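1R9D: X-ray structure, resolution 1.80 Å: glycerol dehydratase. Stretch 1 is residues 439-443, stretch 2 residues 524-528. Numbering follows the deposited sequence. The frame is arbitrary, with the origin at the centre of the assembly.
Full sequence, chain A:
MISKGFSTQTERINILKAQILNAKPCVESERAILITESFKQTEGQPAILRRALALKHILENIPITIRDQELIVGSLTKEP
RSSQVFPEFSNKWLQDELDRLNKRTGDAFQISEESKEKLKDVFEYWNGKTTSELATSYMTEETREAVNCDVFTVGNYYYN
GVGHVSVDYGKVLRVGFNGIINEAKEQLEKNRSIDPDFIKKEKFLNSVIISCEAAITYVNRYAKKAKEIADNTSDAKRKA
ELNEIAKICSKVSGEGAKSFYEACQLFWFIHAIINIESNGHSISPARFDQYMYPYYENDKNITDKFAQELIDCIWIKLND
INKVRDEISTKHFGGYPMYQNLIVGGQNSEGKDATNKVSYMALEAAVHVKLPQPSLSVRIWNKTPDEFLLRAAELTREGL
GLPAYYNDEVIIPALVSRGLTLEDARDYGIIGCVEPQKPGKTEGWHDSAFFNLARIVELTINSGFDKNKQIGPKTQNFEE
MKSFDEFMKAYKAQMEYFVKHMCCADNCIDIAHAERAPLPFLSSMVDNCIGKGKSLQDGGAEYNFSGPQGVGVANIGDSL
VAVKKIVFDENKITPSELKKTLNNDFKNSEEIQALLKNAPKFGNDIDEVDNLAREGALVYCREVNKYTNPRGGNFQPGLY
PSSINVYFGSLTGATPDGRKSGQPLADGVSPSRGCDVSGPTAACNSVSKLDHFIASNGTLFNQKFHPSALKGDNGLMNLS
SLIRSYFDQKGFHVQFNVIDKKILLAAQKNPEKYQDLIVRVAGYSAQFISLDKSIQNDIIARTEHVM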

ATOM      1  N   PRO A 439     -13.798  17.820 -18.123  1.00 20.62           N
ATOM      2  CA  PRO A 439     -13.555  16.446 -18.567  1.00 21.16           C
ATOM      3  C   PRO A 439     -12.090  16.181 -18.890  1.00 21.46           C
ATOM      4  O   PRO A 439     -11.372  17.078 -19.340  1.00 22.48           O
ATOM      5  CB  PRO A 439     -14.436  16.320 -19.810  1.00 21.33           C
ATOM      6  CG  PRO A 439     -15.545  17.312 -19.563  1.00 20.94           C
ATOM      7  CD  PRO A 439     -14.772  18.491 -19.004  1.00 20.48           C
ATOM      8  N   GLY A 440     -11.662  14.944 -18.653  1.00 21.50           N
ATOM      9  CA  GLY A 440     -10.298  14.542 -18.946  1.00 22.69           C
ATOM     10  C   GLY A 440      -9.209  15.055 -18.023  1.00 24.14           C
ATOM     11  O   GLY A 440      -8.028  14.863 -18.310  1.00 24.42           O
ATOM     12  N   LYS A 441      -9.587  15.693 -16.920  1.00 22.99           N
ATOM     13  CA  LYS A 441      -8.603  16.230 -15.983  1.00 23.52           C
ATOM     14  C   LYS A 441      -9.028  16.114 -14.526  1.00 23.17           C
ATOM     15  O   LYS A 441      -8.316  16.587 -13.640  1.00 22.44           O
ATOM     16  CB  LYS A 441      -8.352  17.711 -16.275  1.00 25.42           C
ATOM     17  CG  LYS A 441      -7.814  18.030 -17.656  1.00 27.84           C
ATOM     18  CD  LYS A 441      -7.405  19.497 -17.720  1.00 30.16           C
ATOM     19  CE  LYS A 441      -6.741  19.840 -19.047  1.00 33.60           C
ATOM     20  NZ  LYS A 441      -6.315  21.271 -19.091  1.00 35.20           N
ATOM     21  N   THR A 442     -10.153  15.449 -14.274  1.00 22.45           N
ATOM     22  CA  THR A 442     -10.702  15.370 -12.920  1.00 21.99           C
ATOM     23  C   THR A 442     -11.062  14.004 -12.330  1.00 22.07           C
ATOM     24  O   THR A 442     -11.504  13.102 -13.038  1.00 22.96           O
ATOM     25  CB  THR A 442     -12.006  16.214 -12.855  1.00 22.18           C
ATOM     26  OG1 THR A 442     -11.801  17.468 -13.518  1.00 21.67           O
ATOM     27  CG2 THR A 442     -12.434  16.462 -11.417  1.00 21.28           C
ATOM     28  N   GLU A 443     -10.858  13.875 -11.021  1.00 22.39           N
ATOM     29  CA  GLU A 443     -11.275  12.703 -10.250  1.00 23.02           C
ATOM     30  C   GLU A 443     -12.135  13.421  -9.204  1.00 23.04           C
ATOM     31  O   GLU A 443     -11.637  13.866  -8.170  1.00 24.23           O
ATOM     32  CB  GLU A 443     -10.103  11.982  -9.574  1.00 24.61           C
ATOM     33  CG  GLU A 443     -10.541  10.865  -8.598  1.00 27.49           C
ATOM     34  CD  GLU A 443     -11.253   9.687  -9.280  1.00 30.81           C
ATOM     35  OE1 GLU A 443     -11.964   9.908 -10.283  1.00 33.09           O
ATOM     36  OE2 GLU A 443     -11.117   8.537  -8.802  1.00 32.17           O
ATOM     37  N   SER A 524      -5.488   6.033 -17.611  1.00 26.86           N
ATOM     38  CA  SER A 524      -4.708   6.389 -18.789  1.00 26.56           C
ATOM     39  C   SER A 524      -5.366   7.473 -19.632  1.00 27.25           C
ATOM     40  O   SER A 524      -4.702   8.127 -20.434  1.00 27.57           O
ATOM     41  CB  SER A 524      -4.457   5.145 -19.652  1.00 26.59           C
ATOM     42  OG  SER A 524      -5.658   4.674 -20.244  1.00 28.62           O
ATOM     43  N   MET A 525      -6.668   7.667 -19.445  1.00 26.06           N
ATOM     44  CA  MET A 525      -7.404   8.657 -20.220  1.00 25.86           C
ATOM     45  C   MET A 525      -7.754   9.944 -19.470  1.00 25.50           C
ATOM     46  O   MET A 525      -8.621  10.699 -19.906  1.00 25.39           O
ATOM     47  CB  MET A 525      -8.676   8.018 -20.786  1.00 27.17           C
ATOM     48  CG  MET A 525      -8.383   6.837 -21.702  1.00 27.87           C
ATOM     49  SD  MET A 525      -9.873   6.042 -22.321  1.00 29.32           S
ATOM     50  CE  MET A 525     -10.380   5.150 -20.892  1.00 26.66           C
ATOM     51  N   VAL A 526      -7.081  10.192 -18.350  1.00 25.01           N
ATOM     52  CA  VAL A 526      -7.314  11.406 -17.563  1.00 25.10           C
ATOM     53  C   VAL A 526      -5.955  12.039 -17.255  1.00 26.22           C
ATOM     54  O   VAL A 526      -5.052  11.380 -16.746  1.00 25.89           O
ATOM     55  CB  VAL A 526      -8.061  11.099 -16.252  1.00 25.37           C
ATOM     56  CG1 VAL A 526      -8.297  12.398 -15.470  1.00 25.10           C
ATOM     57  CG2 VAL A 526      -9.393  10.431 -16.568  1.00 24.97           C
ATOM     58  N   ASP A 527      -5.831  13.324 -17.564  1.00 27.83           N
ATOM     59  CA  ASP A 527      -4.576  14.051 -17.405  1.00 30.92           C
ATOM     60  C   ASP A 527      -3.721  13.999 -16.161  1.00 33.95           C
ATOM     61  O   ASP A 527      -4.192  14.027 -15.027  1.00 35.18           O
ATOM     62  CB  ASP A 527      -4.772  15.506 -17.802  1.00 32.19           C
ATOM     63  CG  ASP A 527      -4.567  15.721 -19.280  1.00 33.83           C
ATOM     64  OD1 ASP A 527      -4.734  16.867 -19.752  1.00 35.89           O
ATOM     65  OD2 ASP A 527      -4.231  14.729 -19.971  1.00 33.52           O
ATOM     66  N   ASN A 528      -2.421  13.944 -16.440  1.00 34.30           N
ATOM     67  CA  ASN A 528      -1.362  13.880 -15.460  1.00 32.82           C
ATOM     68  C   ASN A 528      -1.149  12.465 -14.933  1.00 30.49           C
ATOM     69  O   ASN A 528      -0.075  12.168 -14.436  1.00 31.73           O
ATOM     70  CB  ASN A 528      -1.620  14.869 -14.323  1.00 33.16           C
ATOM     71  CG  ASN A 528      -1.734  16.307 -14.813  1.00 33.06           C
ATOM     72  OD1 ASN A 528      -1.762  16.568 -16.018  1.00 31.59           O
ATOM     73  ND2 ASN A 528      -1.811  17.246 -13.876  1.00 33.04           N
TER

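The contact between the two stretches is small. It buries 215 Å², both sides summed, and joins segments more than 80 residues apart in the chain. One backbone hydrogen bond holds it, with a few van der Waals contacts around it.

P439 leads into the contact but takes no part in it. Its CA-to-CB bond points away from stretch 2.

G440 is the centre of the interface. Its carbonyl oxygen accepts a hydrogen bond from the backbone amide of D527, with G440 O and D527 N 2.8 Å apart. The N-H...O angle is 170°, so the bond is nearly straight as well as short. Both partners are backbone atoms, so no side-chain atom takes part in the bond. The same oxygen lies 3.6 Å from V526 CA, packed against the chain just before the donor. G440 CA also approaches M525 O, at 4.3 Å, a loose contact. G440 is buried, and its phi of 74° favours glycine by itself. The CA atoms of G440 and V526 are 4.5 Å apart, so the two backbones run close here.

K441 directs its CA-to-CB bond away from stretch 2, yet its side chain still reaches D527. Chi1 is m and the remaining chi angles are t, which gives a long extended chain. K441 CE comes to 3.7 Å from D527 OD1. This is a contact of the aliphatic part with the carboxylate, not a salt bridge; K441 NZ is hydrogen-bonded elsewhere in the structure. D527 meets the lysine with its CA-to-CB bond pointing toward stretch 1 and chi1 at -87°. Both residues are partly exposed, which suits their charged ends. The backbone of K441 also takes part: K441 N lies 3.8 Å from V526 CG1.

T442 begins the short strand. Its CA-to-CB bond points away, so its contact is through the backbone, with T442 N 3.8 Å from V526 CG1. One methyl of V526 thus packs against two successive amide nitrogens. The valine has chi1 t and a CA-to-CB bond directed sideways, which carries CG1 alongside the stretch 1 backbone. A compact apolar side chain fits this buried place. T442 OG1 is hydrogen-bonded to a residue adjoining one of the stretches, so this polar atom is satisfied although the residue is buried.

E443 continues the strand and makes no contact with stretch 2.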